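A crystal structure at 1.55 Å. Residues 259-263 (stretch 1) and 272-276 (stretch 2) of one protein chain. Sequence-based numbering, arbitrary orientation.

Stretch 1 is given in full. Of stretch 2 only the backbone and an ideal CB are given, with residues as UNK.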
# COMPACT_ATOMS: atom_id res chain seq x y z
N ASN A 259 -8.47 -10.71 13.92
CA ASN A 259 -8.05 -12.09 14.16
C ASN A 259 -6.62 -12.16 14.72
O ASN A 259 -6.13 -13.24 15.04
CB ASN A 259 -8.17 -12.94 12.88
CG ASN A 259 -7.29 -12.44 11.75
OD1 ASN A 259 -6.36 -11.67 11.97
ND2 ASN A 259 -7.57 -12.89 10.53
N LYS A 260 -5.98 -11.00 14.84
CA LYS A 260 -4.62 -10.89 15.37
C LYS A 260 -3.57 -11.68 14.61
O LYS A 260 -2.62 -12.21 15.19
CB LYS A 260 -4.60 -11.30 16.85
CG LYS A 260 -5.59 -10.54 17.72
CD LYS A 260 -5.32 -9.04 17.70
CE LYS A 260 -6.29 -8.30 18.61
NZ LYS A 260 -6.08 -6.82 18.54
N LEU A 261 -3.74 -11.77 13.29
CA LEU A 261 -2.79 -12.49 12.46
C LEU A 261 -2.06 -11.55 11.52
O LEU A 261 -2.63 -10.55 11.07
CB LEU A 261 -3.51 -13.56 11.63
CG LEU A 261 -4.23 -14.67 12.40
CD1 LEU A 261 -4.96 -15.57 11.41
CD2 LEU A 261 -3.22 -15.48 13.21
N LEU A 262 -0.81 -11.88 11.23
CA LEU A 262 0.01 -11.09 10.33
C LEU A 262 0.11 -11.80 8.99
O LEU A 262 0.40 -13.00 8.94
CB LEU A 262 1.42 -10.92 10.89
CG LEU A 262 2.43 -10.24 9.95
CD1 LEU A 262 2.06 -8.77 9.78
CD2 LEU A 262 3.83 -10.38 10.51
N LEU A 263 -0.15 -11.07 7.91
CA LEU A 263 -0.05 -11.60 6.56
C LEU A 263 1.25 -11.06 5.98
O LEU A 263 1.51 -9.86 6.07
CB LEU A 263 -1.22 -11.13 5.70
CG LEU A 263 -1.01 -11.20 4.18
CD1 LEU A 263 -0.96 -12.65 3.71
CD2 LEU A 263 -2.16 -10.47 3.49
N UNK A 272 2.56 -15.97 3.78
CA UNK A 272 2.59 -16.67 5.04
C UNK A 272 1.67 -15.93 6.01
O UNK A 272 1.49 -14.72 5.90
CB UNK A 272 4.02 -16.77 5.58
N UNK A 273 1.07 -16.69 6.92
CA UNK A 273 0.17 -16.14 7.93
C UNK A 273 0.84 -16.46 9.26
O UNK A 273 1.19 -17.61 9.51
CB UNK A 273 -1.24 -16.72 7.84
N UNK A 274 1.01 -15.45 10.11
CA UNK A 274 1.68 -15.67 11.39
C UNK A 274 0.81 -15.38 12.60
O UNK A 274 0.13 -14.35 12.66
CB UNK A 274 2.94 -14.80 11.46
N UNK A 275 0.87 -16.29 13.57
CA UNK A 275 0.12 -16.15 14.81
C UNK A 275 1.08 -15.94 15.98
O UNK A 275 0.87 -15.08 16.82
CB UNK A 275 -0.76 -17.38 15.05
N UNK A 276 2.14 -16.75 16.02
CA UNK A 276 3.12 -16.66 17.08
C UNK A 276 4.01 -15.45 16.98
O UNK A 276 4.26 -14.94 15.89
CB UNK A 276 3.98 -17.92 17.09

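The two stretches run antiparallel, and their register is fixed at position 274, whose backbone pairs with L262 through two hydrogen bonds: L262 N to the carbonyl O of 274 at 3.0 Å, and N of 274 to L262 O at 2.8 Å.

Position 272 has extended backbone angles, but its CB points sideways and finds nothing of stretch 1 within 5.5 Å. Stretch 1 therefore sets little constraint, and a polar, charged or apolar residue would serve. The residue is R272, whose long side chain leads away from stretch 1, with NH1 hydrogen-bonded elsewhere in the structure. Its link to stretch 1 is through the backbone, a CA-H...O contact of 3.5 Å from L263 CA to R272 O.

Position 273 is a non-hydrogen-bonded partner of L263, and its CB lies on the same face as the side chain of L263. The ideal CB is 5.3 Å from L261 CD1, so the surroundings offered are two leucines and no charge. An apolar side chain is suited, and valine, leucine, isoleucine or methionine could all be considered; beta-branched residues are at home in these extended angles. I273 is found here. Its two branches divide the contact: CG2 packs against L261 CD1 at 3.8 Å, while CD1, at the end of the other branch, reaches L263 CD1 at 3.7 Å.

Position 274 turns its CB to the opposite face, shared with L262. The leucine offers methyl groups, so an aliphatic or aromatic residue would suit, and a large one could lie beside the L262 side chain. W274 is the residue. Its CD1 lies 4.0 Å from L262 CD2, an apolar contact, and L262 O sits at the ring edge, near its plane.

At position 275 the strand has ended, and psi of -46° departs from the extended form. The ideal CB points sideways, 3.6 Å from L261 CD2, while K260 O is 5.5 Å away. A side chain with an apolar beginning and a polar end would combine these features. H275 does so: CB meets L261 CD2 at 3.7 Å, and ND1 binds a water at 2.6 Å that donates to K260 O at 3.1 Å. A second water bridges K260 O and H275 O, at 2.8 and 2.9 Å.

Position 276 is out of reach of stretch 1, with room for a CB and phi/psi of -73/152 open to most residues. It is G276, a choice these coordinates do not demand.

Stretch 2 (272-276) RIWHG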
# COMPACT_ATOMS: atom_id res chain seq x y z
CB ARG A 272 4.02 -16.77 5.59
CG ARG A 272 4.83 -17.91 4.96
CD ARG A 272 6.26 -17.98 5.50
NE ARG A 272 7.07 -19.00 4.82
CZ ARG A 272 7.15 -20.27 5.19
NH1 ARG A 272 6.46 -20.72 6.24
NH2 ARG A 272 7.92 -21.11 4.51
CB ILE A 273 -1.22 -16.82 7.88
CG1 ILE A 273 -1.85 -16.67 6.49
CG2 ILE A 273 -2.13 -16.21 8.94
CD1 ILE A 273 -2.12 -15.23 6.07
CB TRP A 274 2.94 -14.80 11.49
CG TRP A 274 3.81 -14.81 10.28
CD1 TRP A 274 3.62 -14.10 9.13
CD2 TRP A 274 5.01 -15.57 10.10
NE1 TRP A 274 4.63 -14.37 8.24
CE2 TRP A 274 5.50 -15.27 8.81
CE3 TRP A 274 5.72 -16.48 10.89
CZ2 TRP A 274 6.67 -15.84 8.29
CZ3 TRP A 274 6.89 -17.05 10.38
CH2 TRP A 274 7.35 -16.72 9.09
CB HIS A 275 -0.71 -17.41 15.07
CG HIS A 275 -1.09 -17.58 16.51
ND1 HIS A 275 -2.01 -16.78 17.14
CD2 HIS A 275 -0.64 -18.45 17.45
CE1 HIS A 275 -2.13 -17.15 18.40
NE2 HIS A 275 -1.31 -18.17 18.61
O HOH W 1 -0.93 -12.86 17.26
O HOH W 2 -3.25 -14.51 17.12
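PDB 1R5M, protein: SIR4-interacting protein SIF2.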